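PDB 5U47: penicillin binding protein 2X from Streptococcus thermophilus, which probably cross-links peptides between glycan strands of septal cell-wall peptidoglycan as a divisome transpeptidase, and binds penicillin. Local coordinates for residues 72-77 with 129-134; 288-293 with 413-418; 434-439 with 450-455. The protein carries 1 engineered substitution. One frame throughout, in Å; residues are numbered along the deposited sequence. Where two conformers were deposited one is given.

Interaction 1 (72-77 with 129-134); sequences ESQFDK and AGIKGM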
loop_
_atom_site.group_PDB
_atom_site.type_symbol
_atom_site.label_atom_id
_atom_site.label_comp_id
_atom_site.label_asym_id
_atom_site.label_seq_id
_atom_site.Cartn_x
_atom_site.Cartn_y
_atom_site.Cartn_z
ATOM N N GLU A 72 -30.929 44.593 -18.665
ATOM C CA GLU A 72 -32.341 44.181 -18.510
ATOM C C GLU A 72 -33.023 43.904 -19.849
ATOM O O GLU A 72 -33.853 43.004 -19.938
ATOM C CB GLU A 72 -33.142 45.199 -17.694
ATOM C CG GLU A 72 -32.691 45.285 -16.244
ATOM C CD GLU A 72 -33.645 46.072 -15.361
ATOM O OE1 GLU A 72 -34.884 45.890 -15.491
ATOM O OE2 GLU A 72 -33.156 46.855 -14.514
ATOM N N SER A 73 -32.656 44.660 -20.889
ATOM C CA SER A 73 -33.206 44.420 -22.232
ATOM C C SER A 73 -32.926 42.983 -22.712
ATOM O O SER A 73 -33.648 42.453 -23.555
ATOM C CB SER A 73 -32.656 45.436 -23.241
ATOM O OG SER A 73 -31.241 45.403 -23.321
ATOM N N GLN A 74 -31.897 42.360 -22.126
ATOM C CA GLN A 74 -31.468 40.998 -22.472
ATOM C C GLN A 74 -31.892 39.902 -21.485
ATOM O O GLN A 74 -31.739 38.716 -21.800
ATOM C CB GLN A 74 -29.943 40.963 -22.572
ATOM C CG GLN A 74 -29.342 41.885 -23.625
ATOM C CD GLN A 74 -27.881 42.153 -23.355
ATOM O OE1 GLN A 74 -27.508 42.530 -22.240
ATOM N NE2 GLN A 74 -27.048 41.985 -24.372
ATOM N N PHE A 75 -32.375 40.279 -20.297
ATOM C CA PHE A 75 -32.814 39.300 -19.272
ATOM C C PHE A 75 -33.668 38.139 -19.829
ATOM O O PHE A 75 -33.404 36.963 -19.539
ATOM C CB PHE A 75 -33.596 40.034 -18.167
ATOM C CG PHE A 75 -32.738 40.650 -17.086
ATOM C CD1 PHE A 75 -31.409 41.025 -17.308
ATOM C CD2 PHE A 75 -33.298 40.922 -15.840
ATOM C CE1 PHE A 75 -30.652 41.603 -16.294
ATOM C CE2 PHE A 75 -32.545 41.515 -14.828
ATOM C CZ PHE A 75 -31.219 41.854 -15.056
ATOM N N ASP A 76 -34.671 38.485 -20.633
ATOM C CA ASP A 76 -35.586 37.507 -21.232
ATOM C C ASP A 76 -34.886 36.536 -22.183
ATOM O O ASP A 76 -35.232 35.359 -22.224
ATOM C CB ASP A 76 -36.709 38.226 -21.997
ATOM C CG ASP A 76 -37.750 37.263 -22.560
ATOM O OD1 ASP A 76 -38.347 36.491 -21.774
ATOM O OD2 ASP A 76 -37.981 37.291 -23.786
ATOM N N LYS A 77 -33.930 37.034 -22.970
ATOM C CA LYS A 77 -33.209 36.162 -23.904
ATOM C C LYS A 77 -32.318 35.178 -23.129
ATOM O O LYS A 77 -32.189 34.007 -23.507
ATOM C CB LYS A 77 -32.405 36.978 -24.923
ATOM C CG LYS A 77 -31.604 36.147 -25.922
ATOM C CD LYS A 77 -32.449 35.068 -26.603
ATOM C CE LYS A 77 -31.629 34.270 -27.601
ATOM N NZ LYS A 77 -32.408 33.140 -28.169
ATOM N N ALA A 129 -25.654 35.916 -29.482
ATOM C CA ALA A 129 -26.790 36.786 -29.104
ATOM C C ALA A 129 -26.354 38.178 -28.615
ATOM O O ALA A 129 -27.195 38.986 -28.220
ATOM C CB ALA A 129 -27.640 36.109 -28.034
ATOM N N GLY A 130 -25.050 38.448 -28.613
ATOM C CA GLY A 130 -24.540 39.757 -28.190
ATOM C C GLY A 130 -24.738 40.072 -26.712
ATOM O O GLY A 130 -24.808 41.231 -26.331
ATOM N N ILE A 131 -24.804 39.037 -25.878
ATOM C CA ILE A 131 -25.004 39.213 -24.444
ATOM C C ILE A 131 -23.666 39.053 -23.714
ATOM O O ILE A 131 -22.988 38.031 -23.848
ATOM C CB ILE A 131 -26.014 38.186 -23.895
ATOM C CG1 ILE A 131 -27.348 38.284 -24.649
ATOM C CG2 ILE A 131 -26.236 38.399 -22.398
ATOM C CD1 ILE A 131 -28.284 37.113 -24.416
ATOM N N LYS A 132 -23.314 40.078 -22.947
ATOM C CA LYS A 132 -22.102 40.115 -22.136
ATOM C C LYS A 132 -22.502 39.993 -20.678
ATOM O O LYS A 132 -23.659 40.229 -20.341
ATOM C CB LYS A 132 -21.375 41.451 -22.351
ATOM C CG LYS A 132 -20.748 41.580 -23.724
ATOM C CD LYS A 132 -20.254 42.991 -24.008
ATOM C CE LYS A 132 -19.340 43.009 -25.228
ATOM N NZ LYS A 132 -19.959 42.373 -26.429
ATOM N N GLY A 133 -21.552 39.624 -19.819
ATOM C CA GLY A 133 -21.803 39.523 -18.373
ATOM C C GLY A 133 -21.989 38.118 -17.817
ATOM O O GLY A 133 -22.043 37.948 -16.594
ATOM N N MET A 134 -22.123 37.121 -18.695
ATOM C CA MET A 134 -22.270 35.721 -18.245
ATOM C C MET A 134 -20.876 35.148 -18.094
ATOM O O MET A 134 -19.999 35.444 -18.905
ATOM C CB MET A 134 -23.098 34.899 -19.238
ATOM C CG MET A 134 -24.480 35.492 -19.520
ATOM S SD MET A 134 -25.531 35.669 -18.054
ATOM C CE MET A 134 -25.744 33.951 -17.571
HETATM O O HOH W 1 -28.186 41.017 -26.745
#
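Q74, near the beginning of helix 72-86, and I131 run alongside each other with opposed directions, and I131 follows directly on the Schellman motif that closes helix 116-128. The positive phi of G130 (67°) turns the chain out of that helix and into the loop leading to strand 134-143. Both parts fall in the region assigned to the dimerisation-domain family, and the contact lies at the surface, its centre about 54 Å from the centre of the chain. CG of Q74 is anti to the carbonyl carbon (chi1 -60°), and the chain beyond it is extended, so that the amide reaches the loop backbone. There NE2 sits 3.4 Å from I131 CA and 3.7 Å from I131 CG1. The other branch of the amide is engaged within its own neighbourhood, OE1 accepting from Q71 N; this bond fixes which way round the amide lies and leaves the NH2 group facing the loop. K77, one turn further on, crosses I131 at about a right angle, its CG 3.8 Å from I131 CD1. I131 is buried and also touches V70 and V78, which ties the loop to the flank of helix 72-86. A water bridges the two segments: it accepts from Q74 NE2 at 2.8 Å and donates to A129 O, an oxygen of the helix terminus, at 2.7 Å.

Interaction 2 (288-293 with 413-418); sequences EAQYEP and SVTQVQ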
loop_
_atom_site.group_PDB
_atom_site.type_symbol
_atom_site.label_atom_id
_atom_site.label_comp_id
_atom_site.label_asym_id
_atom_site.label_seq_id
_atom_site.Cartn_x
_atom_site.Cartn_y
_atom_site.Cartn_z
ATOM N N GLU A 288 -1.740 -0.325 8.643
ATOM C CA GLU A 288 -2.030 0.335 9.921
ATOM C C GLU A 288 -2.378 -0.648 11.009
ATOM O O GLU A 288 -1.838 -0.573 12.115
ATOM C CB GLU A 288 -3.166 1.349 9.778
ATOM C CG GLU A 288 -2.811 2.540 8.926
ATOM C CD GLU A 288 -3.910 3.573 8.877
ATOM O OE1 GLU A 288 -5.074 3.214 9.178
ATOM O OE2 GLU A 288 -3.600 4.738 8.529
ATOM N N ALA A 289 -3.298 -1.561 10.705
ATOM C CA ALA A 289 -3.741 -2.556 11.689
ATOM C C ALA A 289 -2.577 -3.415 12.219
ATOM O O ALA A 289 -1.772 -3.898 11.438
ATOM C CB ALA A 289 -4.792 -3.477 11.069
ATOM N N GLN A 290 -2.486 -3.556 13.539
ATOM C CA GLN A 290 -1.491 -4.428 14.177
ATOM C C GLN A 290 -2.240 -5.618 14.746
ATOM O O GLN A 290 -3.264 -5.439 15.385
ATOM C CB GLN A 290 -0.751 -3.724 15.309
ATOM C CG GLN A 290 0.158 -2.623 14.802
ATOM C CD GLN A 290 0.975 -1.974 15.889
ATOM O OE1 GLN A 290 2.021 -1.396 15.615
ATOM N NE2 GLN A 290 0.506 -2.057 17.128
ATOM N N TYR A 291 -1.735 -6.823 14.535
ATOM C CA TYR A 291 -2.435 -7.999 15.035
ATOM C C TYR A 291 -1.470 -9.156 15.278
ATOM O O TYR A 291 -0.346 -9.164 14.769
ATOM C CB TYR A 291 -3.533 -8.391 14.014
ATOM C CG TYR A 291 -3.003 -8.773 12.618
ATOM C CD1 TYR A 291 -2.712 -7.797 11.647
ATOM C CD2 TYR A 291 -2.807 -10.097 12.279
ATOM C CE1 TYR A 291 -2.224 -8.150 10.402
ATOM C CE2 TYR A 291 -2.338 -10.472 11.018
ATOM C CZ TYR A 291 -2.038 -9.500 10.086
ATOM O OH TYR A 291 -1.559 -9.885 8.854
ATOM N N GLU A 292 -1.904 -10.123 16.061
ATOM C CA GLU A 292 -1.118 -11.324 16.283
ATOM C C GLU A 292 -1.450 -12.196 15.073
ATOM O O GLU A 292 -2.606 -12.550 14.885
ATOM C CB GLU A 292 -1.466 -11.973 17.628
ATOM C CG GLU A 292 -1.175 -11.033 18.805
ATOM C CD GLU A 292 -1.311 -11.677 20.185
ATOM O OE1 GLU A 292 -1.118 -12.895 20.347
ATOM O OE2 GLU A 292 -1.598 -10.935 21.127
ATOM N N PRO A 293 -0.443 -12.543 14.253
ATOM C CA PRO A 293 -0.741 -13.248 13.000
ATOM C C PRO A 293 -1.095 -14.704 13.102
ATOM O O PRO A 293 -1.691 -15.229 12.153
ATOM C CB PRO A 293 0.560 -13.120 12.210
ATOM C CG PRO A 293 1.592 -13.139 13.277
ATOM C CD PRO A 293 1.006 -12.378 14.441
ATOM N N SER A 413 3.119 -8.777 17.536
ATOM C CA SER A 413 2.188 -8.019 16.714
ATOM C C SER A 413 2.849 -7.588 15.434
ATOM O O SER A 413 3.974 -7.080 15.455
ATOM C CB SER A 413 1.702 -6.788 17.449
ATOM O OG SER A 413 0.977 -7.183 18.584
ATOM N N VAL A 414 2.132 -7.776 14.334
ATOM C CA VAL A 414 2.620 -7.420 12.993
ATOM C C VAL A 414 1.568 -6.649 12.202
ATOM O O VAL A 414 0.411 -6.553 12.625
ATOM C CB VAL A 414 2.928 -8.693 12.167
ATOM C CG1 VAL A 414 3.894 -9.604 12.904
ATOM C CG2 VAL A 414 1.650 -9.462 11.801
ATOM N N THR A 415 1.981 -6.099 11.059
ATOM C CA THR A 415 1.074 -5.524 10.095
ATOM C C THR A 415 1.074 -6.496 8.924
ATOM O O THR A 415 1.992 -7.320 8.769
ATOM C CB THR A 415 1.538 -4.159 9.556
ATOM O OG1 THR A 415 2.821 -4.306 8.944
ATOM C CG2 THR A 415 1.636 -3.174 10.667
ATOM N N GLN A 416 0.048 -6.399 8.086
ATOM C CA GLN A 416 -0.059 -7.263 6.915
ATOM C C GLN A 416 1.158 -7.091 6.021
ATOM O O GLN A 416 1.716 -8.078 5.508
ATOM C CB GLN A 416 -1.336 -6.951 6.105
ATOM C CG GLN A 416 -1.387 -7.799 4.824
ATOM C CD GLN A 416 -2.560 -7.558 3.911
ATOM O OE1 GLN A 416 -2.601 -8.135 2.820
ATOM N NE2 GLN A 416 -3.496 -6.694 4.308
ATOM N N VAL A 417 1.576 -5.841 5.830
ATOM C CA VAL A 417 2.710 -5.582 4.943
ATOM C C VAL A 417 4.031 -6.171 5.501
ATOM O O VAL A 417 4.887 -6.567 4.724
ATOM C CB VAL A 417 2.783 -4.109 4.521
ATOM C CG1 VAL A 417 3.169 -3.222 5.708
ATOM C CG2 VAL A 417 3.718 -3.933 3.329
ATOM N N GLN A 418 4.182 -6.258 6.829
ATOM C CA GLN A 418 5.360 -6.943 7.419
ATOM C C GLN A 418 5.333 -8.445 7.085
ATOM O O GLN A 418 6.367 -9.051 6.759
ATOM C CB GLN A 418 5.433 -6.728 8.923
ATOM C CG GLN A 418 5.866 -5.328 9.306
ATOM C CD GLN A 418 5.846 -5.102 10.794
ATOM O OE1 GLN A 418 4.941 -5.576 11.489
ATOM N NE2 GLN A 418 6.823 -4.341 11.293
HETATM O O HOH W 2 -1.879 -4.399 8.698
#
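Y291 and V414 form a single antiparallel bridge of the hydrogen-bonded kind, Y291 N donating to V414 O at 2.9 Å and V414 N to Y291 O at 2.9 Å, the second bond nearly straight at 170°. The chains stay close on both flanks of this pair, where weaker CA-H...O contacts supplement the bridge: Q290 CA lies 3.2 Å from V414 O, and S413 CA approaches Y291 O. On the side-chain level V414 CG2 does most of the touching. It sits over one face of the Y291 ring, 4.2 Å from the centroid and 16° off the normal, a CH-pi contact displaced toward the rim. The same methyl meets P293 CB at 3.8 Å, the two side chains crossing at about a right angle, so it touches both the tyrosine ring and the proline, which meet it from neighbouring sides. CG of Y291 stands between the backbone N and the carbonyl carbon (chi1 62°), which brings it nearer to V414 O than CB is. The Y291 ring ends in a hydroxyl 3.6 Å from Q416 CA that is hydrogen-bonded to Y544 OH, on the central five-stranded sheet of the transpeptidase domain. T415 and Q418 make a capping box at the start of helix 416-427: T415 OG1 accepts from Q418 N, and Q418 OE1 accepts from T415 N. The other segment leads into helix 297-308, whose beginning carries an SxxK pattern consistent with the active-site serine of penicillin-binding proteins; the bridge thus ties the approach to that helix to the head of helix 416-427. A water closes the far end, accepting from Q416 N, an amide of the first helical turn, and donating to A289 O at 2.8 Å.

Interaction 3 (434-439 with 450-455); sequences EPQFIK and RTAKKE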
loop_
_atom_site.group_PDB
_atom_site.type_symbol
_atom_site.label_atom_id
_atom_site.label_comp_id
_atom_site.label_asym_id
_atom_site.label_seq_id
_atom_site.Cartn_x
_atom_site.Cartn_y
_atom_site.Cartn_z
ATOM N N GLU A 434 11.413 -5.594 -0.677
ATOM C CA GLU A 434 10.533 -4.550 -0.155
ATOM C C GLU A 434 9.222 -4.595 -0.963
ATOM O O GLU A 434 9.258 -4.537 -2.197
ATOM C CB GLU A 434 11.201 -3.192 -0.331
ATOM C CG GLU A 434 10.407 -1.992 0.162
ATOM C CD GLU A 434 10.378 -1.829 1.677
ATOM O OE1 GLU A 434 10.707 -2.766 2.448
ATOM O OE2 GLU A 434 10.000 -0.725 2.096
ATOM N N PRO A 435 8.064 -4.701 -0.287
ATOM C CA PRO A 435 6.819 -4.634 -1.024
ATOM C C PRO A 435 6.713 -3.258 -1.696
ATOM O O PRO A 435 7.142 -2.268 -1.098
ATOM C CB PRO A 435 5.750 -4.816 0.064
ATOM C CG PRO A 435 6.454 -5.562 1.139
ATOM C CD PRO A 435 7.823 -4.961 1.144
ATOM N N GLN A 436 6.185 -3.232 -2.921
ATOM C CA GLN A 436 6.052 -2.009 -3.723
ATOM C C GLN A 436 4.659 -1.878 -4.279
ATOM O O GLN A 436 4.038 -2.883 -4.691
ATOM C CB GLN A 436 7.013 -2.033 -4.914
ATOM C CG GLN A 436 8.481 -1.922 -4.550
ATOM C CD GLN A 436 9.409 -2.011 -5.749
ATOM O OE1 GLN A 436 9.035 -2.512 -6.827
ATOM N NE2 GLN A 436 10.633 -1.536 -5.570
ATOM N N PHE A 437 4.193 -0.629 -4.331
ATOM C CA PHE A 437 2.898 -0.284 -4.890
ATOM C C PHE A 437 3.005 0.802 -5.973
ATOM O O PHE A 437 1.990 1.128 -6.607
ATOM C CB PHE A 437 1.867 0.106 -3.794
ATOM C CG PHE A 437 2.254 1.320 -2.985
ATOM C CD1 PHE A 437 1.983 2.597 -3.445
ATOM C CD2 PHE A 437 2.898 1.177 -1.759
ATOM C CE1 PHE A 437 2.353 3.708 -2.701
ATOM C CE2 PHE A 437 3.270 2.285 -1.011
ATOM C CZ PHE A 437 2.993 3.557 -1.487
ATOM N N ILE A 438 4.212 1.350 -6.196
ATOM C CA ILE A 438 4.431 2.348 -7.271
ATOM C C ILE A 438 5.282 1.736 -8.361
ATOM O O ILE A 438 6.405 1.270 -8.103
ATOM C CB ILE A 438 5.189 3.602 -6.794
ATOM C CG1 ILE A 438 4.462 4.245 -5.622
ATOM C CG2 ILE A 438 5.351 4.608 -7.945
ATOM C CD1 ILE A 438 5.269 5.312 -4.914
ATOM N N LYS A 439 4.767 1.770 -9.579
ATOM C CA LYS A 439 5.465 1.240 -10.746
ATOM C C LYS A 439 6.233 2.344 -11.455
ATOM O O LYS A 439 7.341 2.145 -11.912
ATOM C CB LYS A 439 4.454 0.655 -11.741
ATOM C CG LYS A 439 5.030 0.004 -13.004
ATOM C CD LYS A 439 5.671 -1.354 -12.709
ATOM C CE LYS A 439 7.100 -1.279 -12.174
ATOM N NZ LYS A 439 7.432 -2.398 -11.221
ATOM N N ARG A 450 10.259 8.043 -13.974
ATOM C CA ARG A 450 11.093 7.272 -13.037
ATOM C C ARG A 450 10.324 5.975 -12.874
ATOM O O ARG A 450 9.156 5.997 -12.465
ATOM C CB ARG A 450 11.268 7.974 -11.694
ATOM C CG ARG A 450 12.224 9.136 -11.807
ATOM C CD ARG A 450 12.297 9.970 -10.545
ATOM N NE ARG A 450 13.037 9.330 -9.456
ATOM C CZ ARG A 450 14.375 9.306 -9.331
ATOM N NH1 ARG A 450 15.170 9.838 -10.250
ATOM N NH2 ARG A 450 14.930 8.718 -8.278
ATOM N N THR A 451 10.965 4.867 -13.242
ATOM C CA THR A 451 10.337 3.548 -13.242
ATOM C C THR A 451 10.994 2.598 -12.233
ATOM O O THR A 451 12.226 2.507 -12.159
ATOM C CB THR A 451 10.372 2.989 -14.676
ATOM O OG1 THR A 451 9.795 3.960 -15.561
ATOM C CG2 THR A 451 9.571 1.675 -14.779
ATOM N N ALA A 452 10.163 1.894 -11.468
ATOM C CA ALA A 452 10.627 1.015 -10.386
ATOM C C ALA A 452 11.169 -0.326 -10.825
ATOM O O ALA A 452 10.813 -0.847 -11.872
ATOM C CB ALA A 452 9.505 0.793 -9.370
ATOM N N LYS A 453 12.088 -0.843 -10.008
ATOM C CA LYS A 453 12.638 -2.184 -10.123
ATOM C C LYS A 453 12.659 -2.727 -8.688
ATOM O O LYS A 453 12.581 -1.950 -7.712
ATOM C CB LYS A 453 14.055 -2.204 -10.721
ATOM C CG LYS A 453 14.142 -1.794 -12.195
ATOM C CD LYS A 453 15.601 -1.750 -12.634
ATOM C CE LYS A 453 15.777 -1.256 -14.065
ATOM N NZ LYS A 453 15.294 -2.245 -15.074
ATOM N N LYS A 454 12.795 -4.042 -8.551
ATOM C CA LYS A 454 12.763 -4.669 -7.229
ATOM C C LYS A 454 13.857 -4.155 -6.287
ATOM O O LYS A 454 14.949 -3.784 -6.727
ATOM C CB LYS A 454 12.864 -6.191 -7.347
ATOM C CG LYS A 454 14.247 -6.714 -7.662
ATOM C CD LYS A 454 14.214 -8.214 -7.851
ATOM C CE LYS A 454 15.624 -8.732 -8.098
ATOM N NZ LYS A 454 15.546 -10.186 -8.401
ATOM N N GLU A 455 13.540 -4.148 -5.002
ATOM C CA GLU A 455 14.444 -3.694 -3.952
ATOM C C GLU A 455 14.775 -4.840 -2.991
ATOM O O GLU A 455 13.925 -5.267 -2.202
ATOM C CB GLU A 455 13.811 -2.520 -3.198
ATOM C CG GLU A 455 14.729 -1.903 -2.144
ATOM C CD GLU A 455 14.095 -0.786 -1.311
ATOM O OE1 GLU A 455 12.910 -0.422 -1.517
ATOM O OE2 GLU A 455 14.813 -0.250 -0.424
HETATM O O HOH W 3 10.906 -5.074 -4.373
HETATM O O HOH W 4 10.839 0.191 -3.136
#
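E434 and E455 lie side by side and point the same way, their carboxylate planes turned 58° from each other. E455 is extended from a CG anti to its backbone N, which lets its OE1 rest against the aliphatic part of its neighbour, 3.4 Å from E434 CG; E434 itself bends at chi2, which carries its CD farther from that oxygen. The backbones of the same two residues are joined by E434 N donating to E455 O at 3.0 Å, and a water links E434 O with E455 N. Q436 reaches across the middle, where the two chains are further apart: its NE2 donates almost straight (171°) to K453 O at 2.9 Å, the acceptor lying in the amide plane of Q436 while the donor stands 40° above the carbonyl plane. Another water joins this same NE2 to E455 OE1. At the other end, where the beta hairpin of strands 438-443 and 448-451 opens out, A452 N donates to K439 O at 2.9 Å, and A452 CB is pressed to 3.4 Å from I438 O. K439, bent at chi2, chi3 and chi4, ends in NZ, which forms a salt bridge with E257.

Outside the segments, R610 of the first PASTA region forms a salt bridge with E455 OE2 and a long, weak ion pair with E434 OE2. With E434 OE2 only 4.6 Å from E455 OE1 in a buried contact, the two glutamates would be expected to raise each other's proton affinity; R610, together with the water on E455 OE1, should offset that repulsion.

Interaction 1 is a surface contact, its nearest atoms about 44 Å from those of interaction 2 and about 41 Å from those of interaction 3, and it joins two elements of the dimerisation-domain region through a glutamine amide, a lysine's aliphatic chain, an isoleucine and a water. Interactions 2 and 3 lie within the transpeptidase region and touch each other: V417 CG2 packs on P435 CG at 3.9 Å, so helix 416-427 serves both. Interaction 2, partly buried, combines a backbone bridge with aromatic and aliphatic packing. Interaction 3 is the more buried and the more polar, with direct backbone and side-chain bonds plus two waters, and its glutamates face the PASTA region.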